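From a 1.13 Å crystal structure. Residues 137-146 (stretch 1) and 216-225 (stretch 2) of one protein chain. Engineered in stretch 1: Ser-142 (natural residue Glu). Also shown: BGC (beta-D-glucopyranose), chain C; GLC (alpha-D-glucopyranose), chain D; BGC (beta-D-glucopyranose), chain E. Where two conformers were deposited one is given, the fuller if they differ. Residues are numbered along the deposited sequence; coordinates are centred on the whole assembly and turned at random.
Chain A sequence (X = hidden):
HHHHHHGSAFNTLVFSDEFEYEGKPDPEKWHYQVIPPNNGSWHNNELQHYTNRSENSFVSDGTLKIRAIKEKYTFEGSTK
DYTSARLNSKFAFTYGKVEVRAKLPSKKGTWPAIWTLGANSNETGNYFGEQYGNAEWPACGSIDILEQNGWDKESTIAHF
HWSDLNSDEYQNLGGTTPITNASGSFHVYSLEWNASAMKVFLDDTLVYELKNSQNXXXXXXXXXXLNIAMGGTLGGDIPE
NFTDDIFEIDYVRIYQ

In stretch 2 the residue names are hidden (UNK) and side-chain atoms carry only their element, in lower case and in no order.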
# COMPACT_ATOMS: atom_id res chain seq x y z
N TRP A 137 13.72 7.19 0.67
CA TRP A 137 13.47 6.10 -0.25
C TRP A 137 14.42 6.19 -1.45
O TRP A 137 14.58 7.30 -1.94
CB TRP A 137 11.99 6.21 -0.77
CG TRP A 137 11.60 5.07 -1.64
CD1 TRP A 137 10.92 3.95 -1.30
CD2 TRP A 137 11.84 4.98 -3.07
NE1 TRP A 137 10.73 3.14 -2.36
CE2 TRP A 137 11.27 3.75 -3.47
CE3 TRP A 137 12.45 5.82 -4.01
CZ2 TRP A 137 11.34 3.32 -4.82
CZ3 TRP A 137 12.52 5.40 -5.33
CH2 TRP A 137 11.98 4.18 -5.73
N PRO A 138 15.05 5.10 -1.88
CA PRO A 138 14.71 3.70 -1.54
C PRO A 138 15.54 3.15 -0.34
O PRO A 138 15.46 1.95 -0.05
CB PRO A 138 15.11 2.95 -2.80
CG PRO A 138 16.32 3.70 -3.36
CD PRO A 138 15.93 5.18 -3.10
N ALA A 139 16.32 4.04 0.33
CA ALA A 139 17.20 3.51 1.41
C ALA A 139 16.46 2.97 2.63
O ALA A 139 16.96 2.12 3.32
CB ALA A 139 18.21 4.65 1.86
N CYS A 140 15.21 3.45 2.80
CA CYS A 140 14.38 2.94 3.90
C CYS A 140 13.82 1.56 3.58
O CYS A 140 13.37 0.87 4.50
CB CYS A 140 13.22 3.88 4.13
SG CYS A 140 12.19 4.27 2.67
N GLY A 141 13.82 1.15 2.32
CA GLY A 141 13.23 -0.09 1.90
C GLY A 141 11.73 0.01 1.69
O GLY A 141 11.01 0.80 2.36
N SER A 142 11.25 -0.87 0.84
CA SER A 142 9.84 -1.05 0.69
C SER A 142 9.51 -2.41 0.14
O SER A 142 10.29 -3.00 -0.63
CB SER A 142 9.56 -0.10 -0.37
OG SER A 142 8.17 -0.12 -0.69
N ILE A 143 8.38 -2.94 0.60
CA ILE A 143 7.83 -4.19 0.14
C ILE A 143 6.46 -3.97 -0.46
O ILE A 143 5.56 -3.41 0.20
CB ILE A 143 7.67 -5.15 1.27
CG1 ILE A 143 9.00 -5.34 2.02
CG2 ILE A 143 7.11 -6.54 0.82
CD1 ILE A 143 8.91 -6.13 3.30
N ASP A 144 6.26 -4.39 -1.71
CA ASP A 144 4.90 -4.38 -2.27
C ASP A 144 4.34 -5.71 -1.87
O ASP A 144 5.02 -6.76 -2.07
CB ASP A 144 4.93 -4.00 -3.83
CG ASP A 144 5.48 -2.54 -3.95
OD1 ASP A 144 4.45 -1.58 -3.77
OD2 ASP A 144 6.36 -2.24 -4.65
N ILE A 145 3.21 -5.75 -1.20
CA ILE A 145 2.42 -6.97 -1.00
C ILE A 145 1.44 -7.15 -2.15
O ILE A 145 1.23 -8.27 -2.61
CB ILE A 145 1.73 -6.90 0.36
CG1 ILE A 145 2.78 -6.67 1.46
CG2 ILE A 145 0.91 -8.18 0.55
CD1 ILE A 145 2.16 -6.53 2.84
N LEU A 146 0.86 -6.07 -2.65
CA LEU A 146 -0.02 -6.14 -3.81
C LEU A 146 0.06 -4.83 -4.51
O LEU A 146 -0.03 -3.74 -3.91
CB LEU A 146 -1.47 -6.33 -3.28
CG LEU A 146 -2.64 -6.29 -4.30
CD1 LEU A 146 -3.12 -4.92 -4.62
CD2 LEU A 146 -2.34 -7.23 -5.52
N UNK A 216 20.35 -5.34 3.66
CA UNK A 216 19.08 -4.80 3.13
C UNK A 216 18.41 -3.95 4.24
O UNK A 216 18.67 -4.19 5.37
c UNK A 216 17.95 -5.95 2.95
o UNK A 216 17.36 -6.34 4.23
c UNK A 216 18.34 -7.06 2.24
N UNK A 217 17.50 -3.04 3.92
CA UNK A 217 16.73 -2.32 4.94
C UNK A 217 15.51 -3.09 5.46
O UNK A 217 14.50 -2.42 6.06
c UNK A 217 16.33 -1.44 2.76
c UNK A 217 16.35 -1.03 4.23
c UNK A 217 17.35 -2.49 2.55
N UNK A 218 15.57 -4.38 5.50
CA UNK A 218 14.44 -5.23 5.87
C UNK A 218 14.68 -5.93 7.21
O UNK A 218 14.24 -7.03 7.46
c UNK A 218 13.19 -4.49 0.95
c UNK A 218 12.69 -4.81 3.29
c UNK A 218 14.29 -5.25 1.12
c UNK A 218 14.12 -6.25 4.80
o UNK A 218 12.84 -3.99 -0.29
c UNK A 218 14.60 -5.80 2.33
c UNK A 218 12.37 -4.26 2.06
c UNK A 218 13.81 -5.61 3.44
N UNK A 219 15.40 -5.23 8.13
CA UNK A 219 15.67 -5.76 9.50
C UNK A 219 15.38 -4.71 10.54
O UNK A 219 15.86 -4.81 11.69
n UNK A 219 17.94 -7.08 7.53
o UNK A 219 16.79 -8.57 8.78
c UNK A 219 17.11 -6.30 9.61
c UNK A 219 17.28 -7.45 8.62
N UNK A 220 14.59 -3.71 10.19
CA UNK A 220 14.22 -2.62 11.05
C UNK A 220 12.72 -2.35 10.79
O UNK A 220 12.15 -2.86 9.82
c UNK A 220 15.06 -1.40 10.76
N UNK A 221 12.08 -1.48 11.55
CA UNK A 221 10.59 -1.43 11.46
C UNK A 221 10.11 -0.90 10.15
O UNK A 221 10.70 0.05 9.60
c UNK A 221 11.29 -0.78 13.69
c UNK A 221 10.18 -0.50 12.61
c UNK A 221 12.56 -0.79 12.79
N UNK A 222 9.01 -1.45 9.69
CA UNK A 222 8.23 -0.91 8.53
C UNK A 222 6.83 -0.64 8.99
O UNK A 222 6.36 -1.14 9.99
c UNK A 222 9.42 -2.03 6.54
c UNK A 222 8.20 -1.96 7.37
c UNK A 222 11.48 -2.14 5.77
n UNK A 222 10.65 -2.07 4.72
n UNK A 222 10.71 -2.16 6.91
c UNK A 222 9.39 -2.04 5.18
N UNK A 223 6.14 0.24 8.25
CA UNK A 223 4.72 0.47 8.40
C UNK A 223 3.99 0.14 7.13
O UNK A 223 4.58 0.09 6.04
c UNK A 223 6.16 3.55 8.21
c UNK A 223 4.10 3.48 6.94
c UNK A 223 4.39 1.89 8.90
c UNK A 223 4.88 2.98 8.02
c UNK A 223 4.56 4.50 6.15
o UNK A 223 6.27 6.12 5.64
c UNK A 223 5.80 5.07 6.40
c UNK A 223 6.62 4.58 7.41
N UNK A 224 2.70 -0.11 7.24
CA UNK A 224 1.85 -0.52 6.12
C UNK A 224 1.19 0.71 5.49
O UNK A 224 0.80 1.68 6.18
c UNK A 224 -1.32 -2.82 6.30
c UNK A 224 -0.13 -2.15 5.59
c UNK A 224 0.73 -1.44 6.63
c UNK A 224 0.72 -3.24 4.89
N UNK A 225 1.04 0.68 4.15
CA UNK A 225 0.32 1.64 3.40
C UNK A 225 -0.80 0.99 2.59
O UNK A 225 -0.59 -0.11 2.05
c UNK A 225 2.39 3.25 3.06
c UNK A 225 1.23 2.42 2.43
c UNK A 225 2.63 4.52 2.31
c UNK A 225 3.66 2.44 3.18
C2 BGC C . 8.14 6.20 -6.00
C3 BGC C . 9.28 6.92 -5.35
C4 BGC C . 8.87 7.39 -3.90
C5 BGC C . 8.35 6.17 -3.08
C6 BGC C . 7.77 6.53 -1.73
C1 BGC C . 7.66 5.07 -5.06
O2 BGC C . 8.58 5.68 -7.22
O3 BGC C . 9.53 8.08 -6.13
O4 BGC C . 9.97 7.87 -3.13
O5 BGC C . 7.24 5.61 -3.83
O6 BGC C . 6.63 7.36 -1.80
C1 GLC D . 5.96 0.76 -5.09
C2 GLC D . 6.62 2.03 -5.72
C3 GLC D . 5.97 3.25 -5.05
C4 GLC D . 4.51 3.20 -5.19
C5 GLC D . 4.08 1.99 -4.40
C6 GLC D . 2.59 1.76 -4.39
O1 GLC D . 6.46 0.45 -3.80
O2 GLC D . 8.00 1.94 -5.48
O3 GLC D . 6.51 4.48 -5.67
O4 GLC D . 3.92 4.41 -4.68
O5 GLC D . 4.67 0.83 -5.02
O6 GLC D . 2.08 1.56 -5.71
C2 BGC E . 11.08 9.70 -2.07
C3 BGC E . 11.43 11.15 -2.27
C4 BGC E . 12.28 11.35 -3.54
C5 BGC E . 11.52 10.68 -4.71
C6 BGC E . 12.30 10.86 -6.00
C1 BGC E . 10.35 9.20 -3.30
O2 BGC E . 10.28 9.56 -0.91
O3 BGC E . 12.23 11.60 -1.21
O4 BGC E . 12.40 12.73 -3.79
O5 BGC E . 11.23 9.30 -4.41
O6 BGC E . 11.48 10.33 -7.06
O HOH W 1 14.38 0.24 7.13

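Position 216 has three side-chain atoms: one carbon carrying an oxygen and a second carbon. It stays clear of stretch 1. The backbone N of position 218 donates a hydrogen bond to the oxygen. A beta-branched carbon with one oxygen and one methyl is threonine, Thr-216.

Position 217 has three carbons that close a ring onto the backbone N. Its CB lies 3.3 Å from Ala-139 O and 3.5 Å from Cys-140 O. Another ring carbon lies 3.5 Å from Gly-141 CA. The closed ring identifies Pro-217, and that ring carbon is CG. A water lies 2.9 Å from Cys-140 O and 2.9 Å from Pro-217 O, within hydrogen-bonding distance of both.

Position 218 has one carbon, then a ring of six carbons bearing one oxygen. The oxygen sits 2.8 Å from Ser-142 O, and a ring carbon is 3.5 Å from Ile-143 CG1. A six-carbon ring with a hydroxyl is tyrosine, Tyr-218. Its OH donates a hydrogen bond to Ser-142 O, which lies at the ring edge, near its plane. Its backbone N is the donor to Thr-216 OG1, at 2.9 Å.

Position 219 has two carbons, the second carrying one oxygen and one nitrogen. It is far from stretch 1. Element labels separate the amide from a carboxylate, so this is Asn-219. Both polar ends are hydrogen-bonded elsewhere in the structure.

Position 220 has a single carbon and makes no contact with stretch 1. It is Ala-220.

Position 221 again closes three carbons onto the backbone N, out of reach of stretch 1. It is Pro-221.

Position 222 has one carbon, then a five-membered ring of three carbons and two nitrogens. One ring nitrogen lies 3.7 Å from Gly-141 O, too far to be counted as a hydrogen bond. The ring is that of histidine, His-222, and this nitrogen is NE2. The other, ND1, donates a weak hydrogen bond to Ala-220 O at 3.3 Å.

Position 223 has one carbon, then a six-carbon ring with one oxygen. It does not touch stretch 1. It is Tyr-223, with its OH hydrogen-bonded elsewhere in the structure.

Position 224 has four carbons, forked at the second. One terminal carbon is 4.1 Å from Ile-145 CD1. The fork at the second carbon identifies Leu-224, and the touching atom is CD1.

Position 225 has the same four forked carbons but no contact within 4.5 Å. It is Leu-225.

The contact is mostly close packing, with one direct hydrogen bond. The type I turn from Pro-138 to Gly-141 brings its carbonyls against Pro-217. Gly-141 leaves the needed room: an ideal CB there would lie 2.8 Å from Pro-217 CG, a clash. Tyr-218 combines its hydrogen bond to the backbone of engineered Ser-142 with apolar packing on Ile-143. Ile-145 and Leu-224 add a smaller apolar contact further along.

Stretch 2, residues 216-225: TPYNAPHYLL
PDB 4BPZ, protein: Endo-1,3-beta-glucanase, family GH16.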